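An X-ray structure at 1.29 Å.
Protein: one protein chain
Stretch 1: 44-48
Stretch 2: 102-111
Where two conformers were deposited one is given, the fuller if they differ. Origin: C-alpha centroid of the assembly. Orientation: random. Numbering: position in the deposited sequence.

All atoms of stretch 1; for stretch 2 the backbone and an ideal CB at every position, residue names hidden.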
# COMPACT_ATOMS: atom_id res chain seq x y z
N GLU A 44 -14.97 -5.10 -17.60
CA GLU A 44 -14.00 -6.05 -18.12
C GLU A 44 -12.63 -5.49 -17.73
O GLU A 44 -12.06 -4.65 -18.43
CB GLU A 44 -14.14 -6.22 -19.63
CG GLU A 44 -15.55 -6.60 -20.11
CD GLU A 44 -15.97 -8.01 -19.72
OE1 GLU A 44 -15.10 -8.88 -19.52
OE2 GLU A 44 -17.20 -8.25 -19.63
N VAL A 45 -12.15 -5.95 -16.58
CA VAL A 45 -10.92 -5.45 -15.97
C VAL A 45 -9.73 -5.63 -16.92
O VAL A 45 -9.62 -6.65 -17.60
CB VAL A 45 -10.67 -6.13 -14.60
CG1 VAL A 45 -9.35 -5.68 -13.98
CG2 VAL A 45 -11.81 -5.82 -13.66
N ARG A 46 -8.86 -4.63 -16.97
CA ARG A 46 -7.75 -4.61 -17.92
C ARG A 46 -6.64 -3.69 -17.41
O ARG A 46 -6.88 -2.80 -16.59
CB ARG A 46 -8.24 -4.10 -19.28
CG ARG A 46 -8.76 -2.67 -19.24
CD ARG A 46 -9.28 -2.21 -20.58
NE ARG A 46 -9.55 -0.77 -20.57
CZ ARG A 46 -10.10 -0.10 -21.58
NH1 ARG A 46 -10.30 1.20 -21.47
NH2 ARG A 46 -10.46 -0.73 -22.69
N VAL A 47 -5.42 -3.87 -17.90
CA VAL A 47 -4.41 -2.83 -17.70
C VAL A 47 -4.73 -1.70 -18.66
O VAL A 47 -5.35 -1.94 -19.71
CB VAL A 47 -2.95 -3.33 -17.86
CG1 VAL A 47 -2.60 -4.31 -16.75
CG2 VAL A 47 -2.72 -3.95 -19.23
N PRO A 48 -4.37 -0.45 -18.31
CA PRO A 48 -4.60 0.66 -19.23
C PRO A 48 -4.13 0.30 -20.64
O PRO A 48 -2.98 -0.11 -20.82
CB PRO A 48 -3.75 1.78 -18.64
CG PRO A 48 -3.77 1.51 -17.16
CD PRO A 48 -3.80 0.01 -17.02
N UNK A 102 -13.35 -11.47 -15.51
CA UNK A 102 -12.28 -10.76 -16.21
C UNK A 102 -11.02 -10.56 -15.37
O UNK A 102 -9.92 -10.56 -15.91
CB UNK A 102 -12.79 -9.40 -16.68
N UNK A 103 -11.18 -10.39 -14.06
CA UNK A 103 -10.02 -10.20 -13.18
C UNK A 103 -9.18 -11.48 -13.06
O UNK A 103 -7.95 -11.42 -13.12
CB UNK A 103 -10.48 -9.75 -11.79
N UNK A 104 -9.86 -12.62 -12.93
CA UNK A 104 -9.18 -13.91 -12.89
C UNK A 104 -8.47 -14.17 -14.22
O UNK A 104 -7.30 -14.57 -14.24
CB UNK A 104 -10.17 -15.03 -12.58
N UNK A 105 -9.17 -13.90 -15.32
CA UNK A 105 -8.59 -14.06 -16.66
C UNK A 105 -7.37 -13.16 -16.87
O UNK A 105 -6.39 -13.57 -17.48
CB UNK A 105 -9.64 -13.76 -17.73
N UNK A 106 -7.44 -11.94 -16.35
CA UNK A 106 -6.34 -10.98 -16.45
C UNK A 106 -5.08 -11.47 -15.75
O UNK A 106 -3.98 -11.40 -16.32
CB UNK A 106 -6.76 -9.63 -15.86
N UNK A 107 -5.22 -11.96 -14.52
CA UNK A 107 -4.08 -12.46 -13.77
C UNK A 107 -3.40 -13.61 -14.51
O UNK A 107 -2.18 -13.63 -14.66
CB UNK A 107 -4.52 -12.91 -12.38
N UNK A 108 -4.20 -14.54 -15.02
CA UNK A 108 -3.66 -15.67 -15.78
C UNK A 108 -3.02 -15.22 -17.10
O UNK A 108 -1.97 -15.72 -17.48
CB UNK A 108 -4.77 -16.69 -16.06
N UNK A 109 -3.65 -14.25 -17.77
CA UNK A 109 -3.18 -13.78 -19.07
C UNK A 109 -1.78 -13.17 -19.03
O UNK A 109 -1.00 -13.34 -19.97
CB UNK A 109 -4.16 -12.75 -19.63
N UNK A 110 -1.45 -12.47 -17.94
CA UNK A 110 -0.14 -11.84 -17.81
C UNK A 110 0.84 -12.60 -16.91
O UNK A 110 1.96 -12.14 -16.70
CB UNK A 110 -0.32 -10.42 -17.27
N UNK A 111 0.42 -13.75 -16.38
CA UNK A 111 1.32 -14.59 -15.59
C UNK A 111 1.51 -14.16 -14.15
O UNK A 111 2.54 -14.45 -13.54
CB UNK A 111 2.69 -14.63 -16.27

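Stretch 1 runs extended past one side of a helix, and its side chains alternate: Val45 and Val47 point toward the helix, Arg46 away from it. With one face of the helix turned to the chain, the positions that answer it (102, 106, 110) fall about one turn apart.

Position 102 points its CA-to-CB bond toward stretch 1, and the ideal CB lies 3.5 Å from Val45 N and 3.7 Å from Glu44 OE1. So close to the chain there is little room for bulk, while a backbone NH stands ready to give a hydrogen bond. A short side chain with an acceptor suits; serine comes first; with the hydroxyl placed for Val45 N, threonine's extra methyl would run into Glu44 OE1 as it stands, and alanine would fit but leave the NH unanswered from this position. The deposited residue is Ser102. With chi1 at 64° (p), its OG accepts a hydrogen bond from Val45 N at 2.9 Å with an angle of 154°, close to straight, and the same OG lies 3.5 Å from Glu44 CA. This is the one direct hydrogen bond between the stretches.

Position 103 points sideways, with its ideal CB 4.6 Å from Val45 CG2. Stretch 1 offers it only the flank of a methyl, so the choice stays broad: alanine, serine or a modest apolar residue. Ser103 is deposited, in two conformers; its backbone N comes 4.3 Å from Val45 CB, and its OG is hydrogen-bonded to a residue just outside the stretch.

Positions 104 and 105 are out of reach, and nothing visible restricts them beyond a liking for helix. They are Ile104 and Ala105.

Position 106 is one turn on from 102 and again points toward stretch 1. Its ideal CB is 4.5 Å from Val45 O, with the Val45 side chain and the backbone of Arg46 beyond. An apolar chain of medium length could span that gap; leucine or methionine would serve, whereas alanine would stop short. Leu106, with chi1 t and chi2 p, sets CD2 3.8 Å from Val45 CG1 and CD1 3.8 Å from Arg46 CA, so the leucine packs against both Val45 and the backbone of Arg46.

Positions 107 and 108 are again beyond reach and open to many helix formers; they hold Ala107 and Arg108. Position 109 points toward stretch 1, but its ideal CB finds nothing within 5.5 Å, so a long polar chain is as plausible as any. Arg109 makes no contact here.

Position 110 points toward stretch 1 from too far off for a small residue to touch. A long or aromatic side chain is needed to arrive at Val47, and a polar tip could also serve the Val47 NH through water. Tyr110 does both: its CZ packs 4.0 Å from Val47 CG2, while a water 2.7 Å from Tyr110 OH accepts a hydrogen bond from Val47 N, the water oxygen lying 3.0 Å from that N.

Position 111 has phi 80° and psi 26° and closes the helix in a Schellman motif. Positive phi favours glycine, with asparagine a fair second. Gly111 is deposited.

Stretch 2, residues 102-111: SSIALARRYG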
# COMPACT_ATOMS: atom_id res chain seq x y z
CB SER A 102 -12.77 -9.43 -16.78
OG SER A 102 -13.15 -8.53 -15.76
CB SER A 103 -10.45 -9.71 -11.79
OG SER A 103 -11.27 -10.66 -11.14
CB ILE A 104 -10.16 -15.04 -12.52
CG1 ILE A 104 -10.60 -14.90 -11.06
CG2 ILE A 104 -9.54 -16.42 -12.78
CD1 ILE A 104 -11.83 -15.69 -10.70
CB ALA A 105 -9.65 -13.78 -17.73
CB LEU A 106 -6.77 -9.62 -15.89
CG LEU A 106 -5.83 -8.44 -16.15
CD1 LEU A 106 -5.95 -7.97 -17.58
CD2 LEU A 106 -6.16 -7.31 -15.20
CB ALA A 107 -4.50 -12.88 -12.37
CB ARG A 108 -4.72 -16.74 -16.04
CG ARG A 108 -5.26 -17.43 -14.78
CD ARG A 108 -4.15 -18.06 -13.96
NE ARG A 108 -4.69 -18.93 -12.92
CZ ARG A 108 -4.00 -19.40 -11.88
NH1 ARG A 108 -2.72 -19.08 -11.72
NH2 ARG A 108 -4.60 -20.19 -11.00
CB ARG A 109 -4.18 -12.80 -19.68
CG ARG A 109 -3.86 -12.41 -21.11
CD ARG A 109 -5.07 -11.82 -21.81
NE ARG A 109 -6.14 -12.79 -21.97
CZ ARG A 109 -7.31 -12.73 -21.33
NH1 ARG A 109 -8.22 -13.67 -21.54
NH2 ARG A 109 -7.56 -11.74 -20.50
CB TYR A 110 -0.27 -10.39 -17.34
CG TYR A 110 -0.98 -9.48 -18.33
CD1 TYR A 110 -2.13 -8.79 -17.95
CD2 TYR A 110 -0.50 -9.30 -19.62
CE1 TYR A 110 -2.78 -7.95 -18.84
CE2 TYR A 110 -1.15 -8.47 -20.53
CZ TYR A 110 -2.29 -7.80 -20.13
OH TYR A 110 -2.94 -6.97 -21.01
O HOH W 1 -5.31 -5.91 -20.14
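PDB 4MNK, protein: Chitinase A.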